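Local coordinates for protein GH127 beta-L-arabinofuranoside (PDB 4QK0) that probably hydrolyses terminal beta-L-arabinofuranosidic bonds, as a retaining glycoside hydrolase of family GH127, at residues T294-V299 with V341-R346; H265-L270 with T334-A339; I194-L199 with M272-A277; R302-T307 with A357-R362. All coordinates share one frame; numbering follows the deposited sequence.

Interaction 1: T294-V299 with V341-R346; sequences TLWENV and VFWTRR
Two helices of the catalytic domain, probably an (alpha/alpha)6 barrel as in other GH127 enzymes, lie side by side here, running mostly against each other with their directions at 139°. The axes of 294-299 and 341-346 stay 12.4 Å apart, a wide gap for neighbouring helices, and two indoles fill it. Trp343 is the main bump. With CG anti to its backbone N, its ring projects from 341-346 toward the other helix, and the six-membered part slides into a hollow where Leu295 and Val299 meet its rim and Trp296 covers one face. Val299 comes tip to tip at the ring edge, CG2 lying 3.9 Å from Trp343 CZ3. Trp296 also has its CG anti to its backbone N. Its edge is turned to the face of Trp343 in an edge-to-face pair, the six-membered rings having centroids 5.0 Å apart and planes at 71°. The point of the wedge is CE3 of Trp296, 3.7 Å above the Trp343 plane and set toward the ring's rim. Thr344 fills the next notch: its CG2 abuts the edge of the Trp296 ring, 3.6 Å from Trp296 CH2. Beyond, Val359 of helix 354-365 also packs on Trp296. The deepest point of the fit is Trp343 CH2, pushed to 3.4 Å from CA of Trp296.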
# COMPACT_ATOMS: atom_id res chain seq x y z
N THR A 294 -2.99 -29.30 5.66
CA THR A 294 -1.81 -28.48 5.52
C THR A 294 -2.26 -27.07 5.08
O THR A 294 -1.77 -26.10 5.60
CB THR A 294 -0.88 -29.10 4.48
OG1 THR A 294 -0.41 -30.33 5.02
CG2 THR A 294 0.32 -28.21 4.18
N LEU A 295 -3.21 -27.02 4.16
CA LEU A 295 -3.70 -25.74 3.69
C LEU A 295 -4.51 -25.03 4.76
O LEU A 295 -4.37 -23.83 4.91
CB LEU A 295 -4.50 -25.90 2.43
CG LEU A 295 -3.60 -26.26 1.23
CD1 LEU A 295 -4.38 -26.92 0.13
CD2 LEU A 295 -2.93 -25.03 0.67
N TRP A 296 -5.29 -25.77 5.53
CA TRP A 296 -6.02 -25.21 6.63
C TRP A 296 -5.12 -24.53 7.62
O TRP A 296 -5.41 -23.44 8.11
CB TRP A 296 -6.78 -26.30 7.39
CG TRP A 296 -7.38 -25.80 8.63
CD1 TRP A 296 -6.90 -25.90 9.87
CD2 TRP A 296 -8.58 -25.05 8.73
NE1 TRP A 296 -7.72 -25.27 10.75
CE2 TRP A 296 -8.76 -24.74 10.07
CE3 TRP A 296 -9.52 -24.64 7.80
CZ2 TRP A 296 -9.84 -24.07 10.53
CZ3 TRP A 296 -10.58 -23.95 8.22
CH2 TRP A 296 -10.75 -23.64 9.59
N GLU A 297 -4.09 -25.23 8.03
CA GLU A 297 -3.13 -24.66 8.96
C GLU A 297 -2.46 -23.42 8.37
O GLU A 297 -2.26 -22.44 9.06
CB GLU A 297 -2.05 -25.70 9.32
CG GLU A 297 -2.64 -26.86 10.16
CD GLU A 297 -3.04 -26.44 11.59
OE1 GLU A 297 -2.12 -26.03 12.36
OE2 GLU A 297 -4.24 -26.50 11.97
N ASN A 298 -2.11 -23.45 7.08
CA ASN A 298 -1.46 -22.32 6.49
C ASN A 298 -2.42 -21.10 6.48
O ASN A 298 -2.03 -19.99 6.85
CB ASN A 298 -1.01 -22.60 5.11
CG ASN A 298 -0.21 -21.42 4.52
OD1 ASN A 298 -0.60 -20.78 3.55
ND2 ASN A 298 0.97 -21.19 5.10
N VAL A 299 -3.66 -21.30 6.05
CA VAL A 299 -4.60 -20.17 5.95
C VAL A 299 -4.88 -19.62 7.35
O VAL A 299 -4.76 -18.42 7.56
CB VAL A 299 -5.93 -20.58 5.30
CG1 VAL A 299 -6.94 -19.49 5.47
CG2 VAL A 299 -5.72 -20.84 3.85
N VAL A 341 -16.34 -19.86 5.76
CA VAL A 341 -17.36 -20.56 6.51
C VAL A 341 -17.73 -21.90 5.82
O VAL A 341 -17.84 -22.93 6.49
CB VAL A 341 -18.61 -19.71 6.68
CG1 VAL A 341 -19.75 -20.53 7.32
CG2 VAL A 341 -18.30 -18.49 7.56
N PHE A 342 -17.94 -21.86 4.51
CA PHE A 342 -18.26 -23.08 3.76
C PHE A 342 -17.15 -24.12 3.96
O PHE A 342 -17.45 -25.30 4.15
CB PHE A 342 -18.42 -22.86 2.26
CG PHE A 342 -19.50 -21.87 1.86
CD1 PHE A 342 -20.65 -21.68 2.62
CD2 PHE A 342 -19.37 -21.14 0.68
CE1 PHE A 342 -21.63 -20.78 2.22
CE2 PHE A 342 -20.37 -20.23 0.27
CZ PHE A 342 -21.51 -20.06 1.04
N TRP A 343 -15.91 -23.69 3.87
CA TRP A 343 -14.78 -24.59 4.01
C TRP A 343 -14.81 -25.25 5.38
O TRP A 343 -14.67 -26.47 5.46
CB TRP A 343 -13.50 -23.83 3.86
CG TRP A 343 -12.30 -24.67 3.84
CD1 TRP A 343 -12.22 -26.00 3.55
CD2 TRP A 343 -10.95 -24.23 4.03
NE1 TRP A 343 -10.92 -26.41 3.57
CE2 TRP A 343 -10.11 -25.35 3.84
CE3 TRP A 343 -10.37 -22.99 4.31
CZ2 TRP A 343 -8.70 -25.28 3.97
CZ3 TRP A 343 -8.97 -22.92 4.43
CH2 TRP A 343 -8.15 -24.05 4.25
N THR A 344 -15.05 -24.48 6.43
CA THR A 344 -15.00 -25.02 7.77
C THR A 344 -16.03 -26.15 7.93
O THR A 344 -15.80 -27.13 8.63
CB THR A 344 -15.27 -23.97 8.86
OG1 THR A 344 -16.55 -23.35 8.64
CG2 THR A 344 -14.19 -22.88 8.83
N ARG A 345 -17.18 -25.99 7.33
CA ARG A 345 -18.19 -26.99 7.44
C ARG A 345 -17.73 -28.33 6.85
O ARG A 345 -18.02 -29.34 7.42
CB ARG A 345 -19.47 -26.51 6.79
CG ARG A 345 -20.70 -27.30 7.24
CD ARG A 345 -21.86 -26.87 6.38
NE ARG A 345 -23.00 -27.75 6.47
CZ ARG A 345 -24.10 -27.60 5.73
NH1 ARG A 345 -24.20 -26.60 4.85
NH2 ARG A 345 -25.10 -28.45 5.86
N ARG A 346 -17.06 -28.33 5.70
CA ARG A 346 -16.52 -29.54 5.15
C ARG A 346 -15.36 -30.08 5.96
O ARG A 346 -15.15 -31.30 6.02
CB ARG A 346 -16.05 -29.34 3.71
CG ARG A 346 -17.18 -29.05 2.75
CD ARG A 346 -18.18 -30.18 2.68
NE ARG A 346 -19.05 -30.12 1.51
CZ ARG A 346 -19.98 -31.02 1.21
NH1 ARG A 346 -20.16 -32.08 1.98
NH2 ARG A 346 -20.76 -30.86 0.12

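Interaction 2: H265-L270 with T334-A339; sequences HAVRAL and TCASIA
Helix 334-350 begins beside the start of helix 266-283, a near-parallel pair in the helical catalytic domain, probably an (alpha/alpha)6 barrel, packed largely through alanines. The short-segment axes are 14° apart in direction and 8.6 Å from each other; small residues make this closeness possible. Thr334 turns from the partner helix, and its OG1 is hydrogen-bonded to Phe380 O. Cys335 comes next and offers its CB to Val267 CG2 at 3.9 Å. Its sulfur joins Cys412 in a disulfide in another structure of this protein, but no such bond exists here. Ala336 is the pivot of the contact, with its CA only 4.7 Å from Val267 CA. CG2 of Val267, anti to its own carbonyl carbon, presses on the backbone there, 3.7 Å from Ala336 N, while Ala336 CB meets Ala266 CB at 4.1 Å. On the same residue, Leu270 CD1 comes as near as 3.1 Å to Ala336 O, a tight spot without a hydrogen bond. Ser337 faces away and is hydrogen-bonded through OG to Gly308 O. One turn beyond Ala336, Ala339 sets its CB against Leu270 CB at 3.7 Å. On the other helix, His265 ND1 weakly caps the N-terminus by accepting from Arg268 N. Around this pair, helix 413-422 packs on Cys335 and Ile338, whereas Phe319 of strand 318-319 covers Ala266 and Ala269.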
# COMPACT_ATOMS: atom_id res chain seq x y z
N HIS A 265 -6.10 -15.71 -5.71
CA HIS A 265 -7.40 -15.13 -5.38
C HIS A 265 -8.06 -15.93 -4.26
O HIS A 265 -8.17 -17.16 -4.37
CB HIS A 265 -8.27 -15.17 -6.65
CG HIS A 265 -9.53 -14.41 -6.55
ND1 HIS A 265 -10.66 -14.93 -5.96
CD2 HIS A 265 -9.85 -13.15 -6.94
CE1 HIS A 265 -11.61 -14.02 -5.97
NE2 HIS A 265 -11.14 -12.93 -6.55
N ALA A 266 -8.51 -15.24 -3.21
CA ALA A 266 -8.91 -15.89 -2.01
C ALA A 266 -10.21 -16.66 -2.11
O ALA A 266 -10.29 -17.74 -1.55
CB ALA A 266 -8.99 -14.93 -0.86
N VAL A 267 -11.23 -16.12 -2.80
CA VAL A 267 -12.49 -16.83 -2.92
C VAL A 267 -12.30 -18.09 -3.76
O VAL A 267 -12.77 -19.16 -3.40
CB VAL A 267 -13.58 -15.96 -3.56
CG1 VAL A 267 -14.89 -16.70 -3.54
CG2 VAL A 267 -13.77 -14.63 -2.80
N ARG A 268 -11.60 -17.95 -4.86
CA ARG A 268 -11.26 -19.07 -5.71
C ARG A 268 -10.59 -20.17 -4.88
O ARG A 268 -10.99 -21.36 -4.94
CB ARG A 268 -10.32 -18.66 -6.82
CG ARG A 268 -11.00 -17.97 -7.99
CD ARG A 268 -9.98 -17.55 -9.07
NE ARG A 268 -10.62 -17.03 -10.27
CZ ARG A 268 -11.21 -15.84 -10.37
NH1 ARG A 268 -11.23 -15.03 -9.35
NH2 ARG A 268 -11.83 -15.51 -11.49
N ALA A 269 -9.62 -19.79 -4.07
CA ALA A 269 -8.88 -20.77 -3.30
C ALA A 269 -9.80 -21.50 -2.33
O ALA A 269 -9.69 -22.73 -2.17
CB ALA A 269 -7.73 -20.11 -2.54
N LEU A 270 -10.61 -20.75 -1.61
CA LEU A 270 -11.38 -21.34 -0.55
C LEU A 270 -12.52 -22.21 -1.12
O LEU A 270 -12.86 -23.20 -0.50
CB LEU A 270 -11.93 -20.28 0.37
CG LEU A 270 -10.89 -19.48 1.17
CD1 LEU A 270 -11.60 -18.41 1.94
CD2 LEU A 270 -10.09 -20.27 2.12
N THR A 334 -15.78 -9.75 1.61
CA THR A 334 -16.92 -10.36 2.24
C THR A 334 -17.10 -11.80 1.74
O THR A 334 -17.21 -12.70 2.55
CB THR A 334 -18.20 -9.51 1.97
OG1 THR A 334 -18.01 -8.17 2.46
CG2 THR A 334 -19.38 -10.10 2.69
N CYS A 335 -17.06 -11.99 0.43
CA CYS A 335 -17.23 -13.29 -0.18
C CYS A 335 -16.17 -14.32 0.26
O CYS A 335 -16.45 -15.50 0.34
CB CYS A 335 -17.25 -13.18 -1.69
SG CYS A 335 -18.82 -12.56 -2.26
N ALA A 336 -14.97 -13.85 0.61
CA ALA A 336 -13.91 -14.78 1.01
C ALA A 336 -14.19 -15.28 2.40
O ALA A 336 -13.85 -16.41 2.71
CB ALA A 336 -12.55 -14.12 0.95
N SER A 337 -14.74 -14.42 3.25
CA SER A 337 -15.03 -14.81 4.60
C SER A 337 -16.25 -15.78 4.63
O SER A 337 -16.25 -16.75 5.40
CB SER A 337 -15.27 -13.61 5.49
OG SER A 337 -14.03 -13.09 5.90
N ILE A 338 -17.22 -15.54 3.75
CA ILE A 338 -18.30 -16.46 3.55
C ILE A 338 -17.73 -17.78 3.08
O ILE A 338 -18.10 -18.86 3.55
CB ILE A 338 -19.29 -15.90 2.52
CG1 ILE A 338 -19.98 -14.65 3.07
CG2 ILE A 338 -20.29 -16.95 2.09
CD1 ILE A 338 -20.79 -13.92 2.00
N ALA A 339 -16.82 -17.74 2.10
CA ALA A 339 -16.23 -18.99 1.58
C ALA A 339 -15.46 -19.74 2.68
O ALA A 339 -15.44 -20.97 2.71
CB ALA A 339 -15.29 -18.70 0.45

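Interaction 3: I194-L199 with M272-A277; sequences IELALL and MYTAMA
In the helical catalytic domain, probably an (alpha/alpha)6 barrel as in its GH127 relatives, 194-199 on helix 194-205 crosses 272-277 on helix 266-283 at 38° with local axes 8.1 Å apart. Ala275 lies at the crossing, its CA 4.4 Å from that of Leu196. Leu196 can be followed outward from there. Its CB rests 4.2 Å from Ala275 CB; CG then takes the crowded position between the backbone N and the carbonyl carbon (chi1 69°), which carries the isopropyl end toward Thr274. At the tip, the CD2 branch meets the methyl CG2 of Thr274 obliquely at 4.1 Å. With Thr274 OG1 bonded back to Leu270 O in its own helix, CG2 stands anti to the backbone N and faces Leu196. Glu195 contributes aliphatic carbon: its CB is 3.5 Å from Ala275 CB, so the alanine methyl is lodged tightly against both residues. The Glu195 chain bends at chi2 (91°), and OE1 accepts from Glu193 N, which keeps the acid next to its own helix start. Phe217 and Ile218 of helix 208-220 pack on Glu195. One turn on, Leu199 reaches over with CD1, stopping 3.8 Å from the carbonyl oxygen of Ala275.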
# COMPACT_ATOMS: atom_id res chain seq x y z
N ILE A 194 -17.67 -25.27 -9.43
CA ILE A 194 -18.39 -26.45 -9.97
C ILE A 194 -18.06 -27.70 -9.14
O ILE A 194 -18.94 -28.54 -8.89
CB ILE A 194 -18.06 -26.68 -11.46
CG1 ILE A 194 -18.99 -27.75 -12.09
CG2 ILE A 194 -16.63 -27.12 -11.67
CD1 ILE A 194 -20.43 -27.38 -12.09
N GLU A 195 -16.85 -27.73 -8.59
CA GLU A 195 -16.41 -28.90 -7.83
C GLU A 195 -17.22 -29.07 -6.54
O GLU A 195 -17.78 -30.16 -6.29
CB GLU A 195 -14.93 -28.85 -7.57
CG GLU A 195 -14.12 -28.64 -8.83
CD GLU A 195 -13.84 -27.16 -9.16
OE1 GLU A 195 -14.49 -26.27 -8.56
OE2 GLU A 195 -12.93 -26.92 -10.01
N LEU A 196 -17.38 -28.01 -5.76
CA LEU A 196 -18.21 -28.14 -4.55
C LEU A 196 -19.71 -28.31 -4.87
O LEU A 196 -20.45 -28.94 -4.13
CB LEU A 196 -17.96 -26.97 -3.57
CG LEU A 196 -18.42 -25.55 -3.97
CD1 LEU A 196 -19.85 -25.33 -3.58
CD2 LEU A 196 -17.58 -24.47 -3.29
N ALA A 197 -20.16 -27.70 -5.97
CA ALA A 197 -21.53 -27.80 -6.34
C ALA A 197 -21.91 -29.23 -6.73
O ALA A 197 -22.91 -29.76 -6.32
CB ALA A 197 -21.82 -26.86 -7.51
N LEU A 198 -21.07 -29.85 -7.52
CA LEU A 198 -21.24 -31.25 -7.89
C LEU A 198 -21.31 -32.19 -6.70
O LEU A 198 -22.09 -33.12 -6.72
CB LEU A 198 -20.12 -31.71 -8.84
CG LEU A 198 -20.26 -31.17 -10.25
CD1 LEU A 198 -19.03 -31.47 -11.10
CD2 LEU A 198 -21.51 -31.74 -10.93
N LEU A 199 -20.58 -31.93 -5.63
CA LEU A 199 -20.74 -32.74 -4.41
C LEU A 199 -22.14 -32.62 -3.87
O LEU A 199 -22.69 -33.58 -3.37
CB LEU A 199 -19.77 -32.35 -3.29
CG LEU A 199 -18.29 -32.42 -3.58
CD1 LEU A 199 -17.46 -32.15 -2.31
CD2 LEU A 199 -17.95 -33.81 -4.10
N MSE A 272 -12.11 -23.96 -3.80
CA MSE A 272 -11.37 -25.13 -4.18
C MSE A 272 -11.12 -25.98 -2.97
O MSE A 272 -11.35 -27.19 -3.00
CB MSE A 272 -10.05 -24.83 -4.85
CG MSE A 272 -9.36 -26.08 -5.43
SE MSE A 272 -7.66 -25.62 -6.26
CE MSE A 272 -6.79 -25.16 -4.56
N TYR A 273 -10.70 -25.37 -1.88
CA TYR A 273 -10.43 -26.14 -0.69
C TYR A 273 -11.68 -26.79 -0.18
O TYR A 273 -11.63 -27.87 0.43
CB TYR A 273 -9.81 -25.31 0.43
CG TYR A 273 -8.55 -24.50 0.02
CD1 TYR A 273 -7.72 -24.90 -1.01
CD2 TYR A 273 -8.23 -23.34 0.71
CE1 TYR A 273 -6.59 -24.17 -1.34
CE2 TYR A 273 -7.09 -22.60 0.38
CZ TYR A 273 -6.29 -23.01 -0.65
OH TYR A 273 -5.19 -22.25 -0.94
N THR A 274 -12.79 -26.10 -0.32
CA THR A 274 -14.03 -26.61 0.21
C THR A 274 -14.37 -27.95 -0.57
O THR A 274 -14.72 -28.93 0.03
CB THR A 274 -15.12 -25.59 0.02
OG1 THR A 274 -14.90 -24.45 0.87
CG2 THR A 274 -16.51 -26.18 0.33
N ALA A 275 -14.18 -27.95 -1.88
CA ALA A 275 -14.36 -29.13 -2.69
C ALA A 275 -13.35 -30.25 -2.30
O ALA A 275 -13.73 -31.40 -2.14
CB ALA A 275 -14.26 -28.81 -4.16
N MSE A 276 -12.10 -29.88 -2.11
CA MSE A 276 -11.09 -30.84 -1.75
C MSE A 276 -11.44 -31.54 -0.46
O MSE A 276 -11.27 -32.75 -0.37
CB MSE A 276 -9.72 -30.20 -1.60
CG MSE A 276 -9.22 -29.72 -2.97
SE MSE A 276 -7.64 -28.59 -2.65
CE MSE A 276 -6.43 -29.68 -1.57
N ALA A 277 -11.93 -30.80 0.53
CA ALA A 277 -12.27 -31.38 1.82
C ALA A 277 -13.48 -32.33 1.75
O ALA A 277 -13.48 -33.38 2.38
CB ALA A 277 -12.54 -30.31 2.83

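Interaction 4: R302-T307 with A357-R362; sequences RQMYIT and ADVMER
The chain of 302-307 runs extended through Met304 and Tyr305, then curls at Ile306 and Thr307, while 357-362 is regular helix; the two come closest at Thr307 and Arg362, whose CA atoms are 6.3 Å apart. This is loop-on-helix packing in the GH127 catalytic domain: the segment leaving helix 286-302 is laid against helix 354-365. Met304, a selenomethionine, stretches out with CG anti to its backbone N and bends only at the last torsion. Its SE meets Val359 CG1 tip to tip at 4.0 Å, and the terminal CE crosses the arginine stem 3.8 Å from Arg362 CD. The straight stem of Arg362 passes Ile306 O, with Arg362 CD 3.3 Å from that oxygen; a fold at chi3 (-70°) then turns NE and the guanidinium so that NH1 reaches the same atom. Ile306 CG1 lies near NH1. Past this contact, Ile306 packs on Ala551 and Val643 of the strands behind, and the loop also reaches the dimer partner: Tyr613 of the second subunit is hydrogen-bonded through OH to Met304 O. The one hydrogen bond between the segments runs from Arg362 NH1 to a lone pair of Ile306 O in the carbonyl plane, 2.8 Å long and bent to 149° at the hydrogen.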
# COMPACT_ATOMS: atom_id res chain seq x y z
N ARG A 302 -1.52 -18.59 9.50
CA ARG A 302 -0.55 -17.67 8.92
C ARG A 302 -1.11 -16.63 8.04
O ARG A 302 -0.44 -15.66 7.85
CB ARG A 302 0.54 -18.45 8.19
CG ARG A 302 1.19 -19.42 9.13
CD ARG A 302 2.46 -19.95 8.60
NE ARG A 302 3.21 -20.65 9.63
CZ ARG A 302 4.48 -21.02 9.48
NH1 ARG A 302 5.14 -20.71 8.36
NH2 ARG A 302 5.10 -21.67 10.45
N GLN A 303 -2.30 -16.82 7.46
CA GLN A 303 -2.82 -15.85 6.47
C GLN A 303 -4.27 -15.46 6.69
O GLN A 303 -5.00 -15.23 5.76
CB GLN A 303 -2.63 -16.34 5.06
CG GLN A 303 -1.16 -16.57 4.71
CD GLN A 303 -0.99 -16.74 3.21
OE1 GLN A 303 -1.13 -15.79 2.44
NE2 GLN A 303 -0.79 -17.99 2.77
N MSE A 304 -4.65 -15.33 7.95
CA MSE A 304 -5.99 -14.97 8.30
C MSE A 304 -5.99 -13.83 9.28
O MSE A 304 -5.23 -13.85 10.23
CB MSE A 304 -6.69 -16.17 8.97
CG MSE A 304 -8.12 -15.88 9.27
SE MSE A 304 -9.05 -17.34 10.27
CE MSE A 304 -8.16 -17.21 11.95
N TYR A 305 -6.90 -12.87 9.08
CA TYR A 305 -7.07 -11.73 10.00
C TYR A 305 -7.85 -12.14 11.22
O TYR A 305 -8.65 -13.06 11.19
CB TYR A 305 -7.78 -10.58 9.25
CG TYR A 305 -6.90 -9.88 8.18
CD1 TYR A 305 -6.02 -8.88 8.55
CD2 TYR A 305 -6.98 -10.21 6.86
CE1 TYR A 305 -5.23 -8.23 7.61
CE2 TYR A 305 -6.18 -9.58 5.93
CZ TYR A 305 -5.31 -8.56 6.31
OH TYR A 305 -4.48 -7.95 5.35
N ILE A 306 -7.75 -11.36 12.27
CA ILE A 306 -8.40 -11.71 13.49
C ILE A 306 -9.94 -11.71 13.33
O ILE A 306 -10.62 -12.35 14.10
CB ILE A 306 -7.95 -10.81 14.64
CG1 ILE A 306 -8.41 -11.37 15.98
CG2 ILE A 306 -8.44 -9.39 14.43
CD1 ILE A 306 -7.92 -10.61 17.20
N THR A 307 -10.44 -11.02 12.33
CA THR A 307 -11.84 -10.95 12.01
C THR A 307 -12.36 -12.17 11.20
O THR A 307 -13.55 -12.24 10.89
CB THR A 307 -12.10 -9.72 11.14
OG1 THR A 307 -11.22 -9.74 10.02
CG2 THR A 307 -11.87 -8.46 11.94
N ALA A 357 -14.58 -25.20 13.96
CA ALA A 357 -15.79 -24.49 14.28
C ALA A 357 -15.45 -23.14 14.91
O ALA A 357 -16.24 -22.22 14.84
CB ALA A 357 -16.70 -25.33 15.18
N ASP A 358 -14.30 -23.06 15.55
CA ASP A 358 -13.80 -21.82 16.15
C ASP A 358 -13.60 -20.79 15.07
O ASP A 358 -14.10 -19.66 15.21
CB ASP A 358 -12.50 -22.04 16.92
CG ASP A 358 -12.72 -22.77 18.24
OD1 ASP A 358 -13.89 -22.86 18.78
OD2 ASP A 358 -11.69 -23.23 18.79
N VAL A 359 -13.02 -21.19 13.96
CA VAL A 359 -12.88 -20.33 12.80
C VAL A 359 -14.20 -19.98 12.16
O VAL A 359 -14.45 -18.80 11.78
CB VAL A 359 -11.92 -20.93 11.79
CG1 VAL A 359 -11.86 -20.14 10.51
CG2 VAL A 359 -10.53 -20.92 12.39
N MSE A 360 -15.06 -20.97 11.99
CA MSE A 360 -16.36 -20.74 11.43
C MSE A 360 -17.01 -19.63 12.23
O MSE A 360 -17.61 -18.73 11.65
CB MSE A 360 -17.18 -22.05 11.57
CG MSE A 360 -18.59 -21.90 11.07
SE MSE A 360 -19.71 -23.52 11.31
CE MSE A 360 -18.78 -24.49 10.06
N GLU A 361 -16.95 -19.74 13.57
CA GLU A 361 -17.63 -18.80 14.44
C GLU A 361 -16.98 -17.42 14.33
O GLU A 361 -17.67 -16.40 14.23
CB GLU A 361 -17.57 -19.31 15.86
CG GLU A 361 -17.99 -18.34 16.94
CD GLU A 361 -17.96 -18.97 18.31
OE1 GLU A 361 -16.83 -19.15 18.85
OE2 GLU A 361 -19.06 -19.25 18.89
N ARG A 362 -15.64 -17.38 14.32
CA ARG A 362 -14.91 -16.10 14.08
C ARG A 362 -15.40 -15.37 12.79
O ARG A 362 -15.76 -14.20 12.84
CB ARG A 362 -13.45 -16.38 14.01
CG ARG A 362 -12.55 -15.17 13.92
CD ARG A 362 -11.09 -15.56 13.75
NE ARG A 362 -10.51 -16.16 14.94
CZ ARG A 362 -10.27 -15.51 16.08
NH1 ARG A 362 -10.51 -14.19 16.21
NH2 ARG A 362 -9.73 -16.15 17.09

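Helix 334-350 carries interaction 2 at its start and interaction 1 further along, with centres about 11 Å apart; helix 266-283 likewise serves interactions 2 and 3. Trp343 is the meeting point: its CE3 lies 3.5 Å from Leu270 CD2 of interaction 2, and its CE2 3.4 Å from Tyr273 CB of interaction 3. Interaction 4 adjoins interaction 1 on another side, where Asn298 OD1 and Gln303 NE2 probably share a hydrogen bond and the Met360 methyl packs on Thr344. Interactions 3 and 4 do not touch, their centres being about 20 Å apart. Interactions 1 to 3 join helices of the catalytic domain; interaction 4 lays a loop on a helix and carries the packing to the second subunit.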